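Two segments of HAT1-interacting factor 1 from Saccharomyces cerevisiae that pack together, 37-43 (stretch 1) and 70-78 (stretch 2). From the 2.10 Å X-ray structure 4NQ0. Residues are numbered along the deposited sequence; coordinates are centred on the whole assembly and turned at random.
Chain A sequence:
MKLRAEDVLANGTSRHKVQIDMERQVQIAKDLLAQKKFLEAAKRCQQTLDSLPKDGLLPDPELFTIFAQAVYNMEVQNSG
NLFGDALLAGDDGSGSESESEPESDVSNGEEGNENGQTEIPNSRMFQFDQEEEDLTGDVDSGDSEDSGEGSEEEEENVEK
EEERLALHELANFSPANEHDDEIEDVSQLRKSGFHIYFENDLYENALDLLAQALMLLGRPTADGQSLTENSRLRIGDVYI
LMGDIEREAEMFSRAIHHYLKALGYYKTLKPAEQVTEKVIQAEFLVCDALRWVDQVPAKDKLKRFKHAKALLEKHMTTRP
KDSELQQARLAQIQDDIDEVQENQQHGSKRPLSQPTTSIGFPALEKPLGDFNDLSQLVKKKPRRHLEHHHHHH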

ATOM      1  N   LYS A  37       3.315 -19.744  -3.885  1.00 44.81           N
ATOM      2  CA  LYS A  37       3.083 -20.699  -2.802  1.00 44.81           C
ATOM      3  C   LYS A  37       2.764 -19.922  -1.526  1.00 43.29           C
ATOM      4  O   LYS A  37       3.620 -19.724  -0.655  1.00 42.74           O
ATOM      5  CB  LYS A  37       4.298 -21.606  -2.622  1.00 45.52           C
ATOM      6  CG  LYS A  37       4.467 -22.626  -3.733  1.00 47.47           C
ATOM      7  CD  LYS A  37       5.900 -23.165  -3.770  1.00 49.56           C
ATOM      8  CE  LYS A  37       5.978 -24.533  -4.436  1.00 51.55           C
ATOM      9  NZ  LYS A  37       7.398 -24.975  -4.564  1.00 53.42           N
ATOM     10  N   PHE A  38       1.508 -19.501  -1.428  1.00 42.62           N
ATOM     11  CA  PHE A  38       1.088 -18.458  -0.484  1.00 41.06           C
ATOM     12  C   PHE A  38       1.013 -18.920   0.964  1.00 40.23           C
ATOM     13  O   PHE A  38       1.492 -18.231   1.860  1.00 39.48           O
ATOM     14  CB  PHE A  38      -0.270 -17.905  -0.895  1.00 41.14           C
ATOM     15  CG  PHE A  38      -0.281 -17.272  -2.259  1.00 41.43           C
ATOM     16  CD1 PHE A  38       0.606 -16.247  -2.569  1.00 40.73           C
ATOM     17  CD2 PHE A  38      -1.187 -17.685  -3.226  1.00 41.96           C
ATOM     18  CE1 PHE A  38       0.601 -15.651  -3.825  1.00 40.63           C
ATOM     19  CE2 PHE A  38      -1.197 -17.092  -4.486  1.00 42.04           C
ATOM     20  CZ  PHE A  38      -0.300 -16.070  -4.780  1.00 41.82           C
ATOM     21  N   LEU A  39       0.386 -20.063   1.196  1.00 40.35           N
ATOM     22  CA  LEU A  39       0.332 -20.637   2.529  1.00 39.98           C
ATOM     23  C   LEU A  39       1.757 -20.859   3.032  1.00 39.63           C
ATOM     24  O   LEU A  39       2.070 -20.571   4.188  1.00 39.29           O
ATOM     25  CB  LEU A  39      -0.450 -21.949   2.513  1.00 40.87           C
ATOM     26  CG  LEU A  39      -0.501 -22.776   3.802  1.00 40.50           C
ATOM     27  CD1 LEU A  39      -1.129 -21.991   4.945  1.00 39.15           C
ATOM     28  CD2 LEU A  39      -1.254 -24.081   3.553  1.00 40.31           C
ATOM     29  N   GLU A  40       2.616 -21.330   2.136  1.00 39.66           N
ATOM     30  CA  GLU A  40       3.982 -21.685   2.470  1.00 39.56           C
ATOM     31  C   GLU A  40       4.853 -20.458   2.783  1.00 37.87           C
ATOM     32  O   GLU A  40       5.659 -20.493   3.705  1.00 36.72           O
ATOM     33  CB  GLU A  40       4.597 -22.508   1.339  1.00 40.97           C
ATOM     34  CG  GLU A  40       3.940 -23.888   1.124  1.00 44.26           C
ATOM     35  CD  GLU A  40       2.784 -23.896   0.100  1.00 47.69           C
ATOM     36  OE1 GLU A  40       2.251 -22.813  -0.275  1.00 47.06           O
ATOM     37  OE2 GLU A  40       2.403 -25.013  -0.329  1.00 50.65           O
ATOM     38  N   ALA A  41       4.684 -19.384   2.014  1.00 37.04           N
ATOM     39  CA  ALA A  41       5.386 -18.113   2.273  1.00 35.72           C
ATOM     40  C   ALA A  41       4.905 -17.491   3.588  1.00 34.78           C
ATOM     41  O   ALA A  41       5.708 -17.000   4.379  1.00 33.70           O
ATOM     42  CB  ALA A  41       5.187 -17.142   1.114  1.00 35.34           C
ATOM     43  N   ALA A  42       3.595 -17.540   3.823  1.00 34.54           N
ATOM     44  CA  ALA A  42       3.012 -17.031   5.064  1.00 33.95           C
ATOM     45  C   ALA A  42       3.510 -17.801   6.295  1.00 34.23           C
ATOM     46  O   ALA A  42       3.947 -17.191   7.291  1.00 33.58           O
ATOM     47  CB  ALA A  42       1.498 -17.075   4.988  1.00 34.29           C
ATOM     48  N   LYS A  43       3.442 -19.132   6.233  1.00 34.40           N
ATOM     49  CA  LYS A  43       3.925 -19.965   7.333  1.00 34.59           C
ATOM     50  C   LYS A  43       5.378 -19.664   7.622  1.00 33.44           C
ATOM     51  O   LYS A  43       5.789 -19.603   8.767  1.00 33.15           O
ATOM     52  CB  LYS A  43       3.769 -21.463   7.039  1.00 35.46           C
ATOM     53  CG  LYS A  43       2.346 -21.973   7.200  1.00 37.70           C
ATOM     54  CD  LYS A  43       2.270 -23.487   7.475  1.00 41.96           C
ATOM     55  CE  LYS A  43       2.137 -24.333   6.200  1.00 44.63           C
ATOM     56  NZ  LYS A  43       1.137 -25.459   6.358  1.00 46.23           N
TER
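Stretch 2, residues 70-78: AVYNMEVQN

Stretch 2 is helical from Ala70 to Gln77, continuing a helix that begins earlier in the chain, and Asn78 is the first residue to leave helical phi/psi. It lies against the helix that starts at Phe38, running in nearly the opposite direction: the signed crossing angle is -152°, and the axes approach to 8.4 Å. No hydrogen bond crosses between the stretches, so the contact rests on packing.

Lys37, at the N-cap position, points its CA-to-CB bond away from stretch 2 and makes no contact with it, an exposed place that suits a charged side chain. Phe38 is the knob of this contact, and stretch 2 covers more of it than of any other residue in stretch 1. Its side chain, with chi1 in the m well, sits among Ala70, Asn73, Met74 and Gln77, a hole formed by successive turns of the partner helix. Asn73 CB lies 3.5 Å from the Phe38 ring centroid and only 4° off the ring normal, a CH-pi contact over one face. At the ring edge Gln77 NE2 comes within 3.8 Å of Phe38 CE2, while Met74 CG packs 3.9 Å from Phe38 CB. Ala70, with a methyl for a side chain, lets the backbones close in: its CA is 4.6 Å from Phe38 CA, and Ala70 CB is 3.3 Å from Phe38 O.

Leu39 points away at CA-to-CB, yet its flank meets the flexible thioether: Leu39 CA lies 3.8 Å from Met74 SD, and Leu39 CD1 4.0 Å from Met74 CE. Glu40, exposed and clear of stretch 2, is where a charged carboxylate can stay solvated. Ala41, directed sideways and buried where a methyl needs little room, contributes a light contact, its CB 4.3 Å from Ala70 CB. Ala42 points toward stretch 2, where its small methyl fits the close spacing: Ala42 CB lies 3.5 Å from Ala70 CB and 4.0 Å from Val71 CG2. Lys43, exposed and out of reach, keeps its charged side chain clear of stretch 2.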

ATOM      1  N   ALA A  70       0.904 -12.784   1.298  1.00 36.97           N
ATOM      2  CA  ALA A  70       0.617 -14.215   1.268  1.00 37.88           C
ATOM      3  C   ALA A  70      -0.809 -14.484   1.710  1.00 38.86           C
ATOM      4  O   ALA A  70      -1.562 -15.179   1.022  1.00 39.55           O
ATOM      5  CB  ALA A  70       1.594 -14.981   2.148  1.00 37.75           C
ATOM      6  N   VAL A  71      -1.180 -13.908   2.851  1.00 39.19           N
ATOM      7  CA  VAL A  71      -2.481 -14.158   3.446  1.00 40.31           C
ATOM      8  C   VAL A  71      -3.602 -13.497   2.637  1.00 41.46           C
ATOM      9  O   VAL A  71      -4.680 -14.064   2.488  1.00 42.08           O
ATOM     10  CB  VAL A  71      -2.505 -13.702   4.921  1.00 40.15           C
ATOM     11  CG1 VAL A  71      -3.884 -13.844   5.499  1.00 40.47           C
ATOM     12  CG2 VAL A  71      -1.502 -14.519   5.737  1.00 39.31           C
ATOM     13  N   TYR A  72      -3.344 -12.312   2.100  1.00 42.16           N
ATOM     14  CA  TYR A  72      -4.302 -11.666   1.205  1.00 43.49           C
ATOM     15  C   TYR A  72      -4.630 -12.584   0.026  1.00 45.16           C
ATOM     16  O   TYR A  72      -5.797 -12.849  -0.262  1.00 45.70           O
ATOM     17  CB  TYR A  72      -3.750 -10.323   0.702  1.00 42.96           C
ATOM     18  CG  TYR A  72      -4.510  -9.727  -0.467  1.00 44.22           C
ATOM     19  CD1 TYR A  72      -5.878  -9.498  -0.387  1.00 45.52           C
ATOM     20  CD2 TYR A  72      -3.856  -9.376  -1.646  1.00 45.52           C
ATOM     21  CE1 TYR A  72      -6.576  -8.942  -1.452  1.00 47.20           C
ATOM     22  CE2 TYR A  72      -4.543  -8.822  -2.713  1.00 46.57           C
ATOM     23  CZ  TYR A  72      -5.905  -8.605  -2.609  1.00 47.36           C
ATOM     24  OH  TYR A  72      -6.597  -8.058  -3.668  1.00 49.38           O
ATOM     25  N   ASN A  73      -3.592 -13.077  -0.638  1.00 46.40           N
ATOM     26  CA  ASN A  73      -3.769 -13.947  -1.803  1.00 48.33           C
ATOM     27  C   ASN A  73      -4.426 -15.293  -1.501  1.00 50.06           C
ATOM     28  O   ASN A  73      -5.046 -15.890  -2.384  1.00 51.09           O
ATOM     29  CB  ASN A  73      -2.439 -14.147  -2.522  1.00 48.31           C
ATOM     30  CG  ASN A  73      -2.196 -13.092  -3.572  1.00 48.91           C
ATOM     31  OD1 ASN A  73      -2.905 -13.045  -4.577  1.00 50.58           O
ATOM     32  ND2 ASN A  73      -1.200 -12.233  -3.350  1.00 47.95           N
ATOM     33  N   MET A  74      -4.282 -15.760  -0.261  1.00 51.20           N
ATOM     34  CA  MET A  74      -4.977 -16.954   0.209  1.00 52.85           C
ATOM     35  C   MET A  74      -6.479 -16.709   0.221  1.00 54.23           C
ATOM     36  O   MET A  74      -7.262 -17.591  -0.139  1.00 55.45           O
ATOM     37  CB  MET A  74      -4.516 -17.352   1.623  1.00 52.63           C
ATOM     38  CG  MET A  74      -3.193 -18.113   1.690  1.00 52.57           C
ATOM     39  SD  MET A  74      -2.531 -18.236   3.378  1.00 52.46           S
ATOM     40  CE  MET A  74      -3.849 -19.126   4.211  1.00 52.50           C
ATOM     41  N   GLU A  75      -6.882 -15.516   0.650  1.00 54.56           N
ATOM     42  CA  GLU A  75      -8.300 -15.180   0.730  1.00 55.72           C
ATOM     43  C   GLU A  75      -8.882 -15.004  -0.668  1.00 56.99           C
ATOM     44  O   GLU A  75      -9.981 -15.490  -0.947  1.00 57.87           O
ATOM     45  CB  GLU A  75      -8.513 -13.919   1.570  1.00 54.95           C
ATOM     46  CG  GLU A  75      -9.980 -13.575   1.844  1.00 55.63           C
ATOM     47  CD  GLU A  75     -10.745 -14.686   2.559  1.00 57.30           C
ATOM     48  OE1 GLU A  75     -10.164 -15.379   3.420  1.00 56.22           O
ATOM     49  OE2 GLU A  75     -11.945 -14.858   2.261  1.00 59.55           O
ATOM     50  N   VAL A  76      -8.144 -14.320  -1.543  1.00 57.49           N
ATOM     51  CA  VAL A  76      -8.543 -14.172  -2.942  1.00 58.84           C
ATOM     52  C   VAL A  76      -8.825 -15.553  -3.536  1.00 60.85           C
ATOM     53  O   VAL A  76      -9.902 -15.788  -4.089  1.00 62.04           O
ATOM     54  CB  VAL A  76      -7.462 -13.437  -3.785  1.00 58.17           C
ATOM     55  CG1 VAL A  76      -7.742 -13.582  -5.271  1.00 58.72           C
ATOM     56  CG2 VAL A  76      -7.394 -11.965  -3.408  1.00 57.11           C
ATOM     57  N   GLN A  77      -7.861 -16.461  -3.391  1.00 62.01           N
ATOM     58  CA  GLN A  77      -8.007 -17.855  -3.844  1.00 63.88           C
ATOM     59  C   GLN A  77      -9.188 -18.581  -3.202  1.00 65.09           C
ATOM     60  O   GLN A  77      -9.813 -19.420  -3.846  1.00 66.52           O
ATOM     61  CB  GLN A  77      -6.728 -18.660  -3.585  1.00 63.95           C
ATOM     62  CG  GLN A  77      -5.648 -18.494  -4.650  1.00 64.70           C
ATOM     63  CD  GLN A  77      -4.543 -19.537  -4.532  1.00 66.44           C
ATOM     64  OE1 GLN A  77      -4.385 -20.182  -3.490  1.00 67.92           O
ATOM     65  NE2 GLN A  77      -3.778 -19.712  -5.604  1.00 67.42           N
ATOM     66  N   ASN A  78      -9.491 -18.266  -1.944  1.00 65.02           N
ATOM     67  CA  ASN A  78     -10.664 -18.836  -1.265  1.00 66.29           C
ATOM     68  C   ASN A  78     -11.955 -18.073  -1.597  1.00 66.84           C
ATOM     69  O   ASN A  78     -12.865 -17.999  -0.763  1.00 67.25           O
ATOM     70  CB  ASN A  78     -10.453 -18.855   0.257  1.00 65.84           C
ATOM     71  CG  ASN A  78      -9.257 -19.697   0.684  1.00 65.98           C
ATOM     72  OD1 ASN A  78      -8.570 -20.304  -0.141  1.00 66.47           O
ATOM     73  ND2 ASN A  78      -9.002 -19.731   1.987  1.00 65.86           N
TER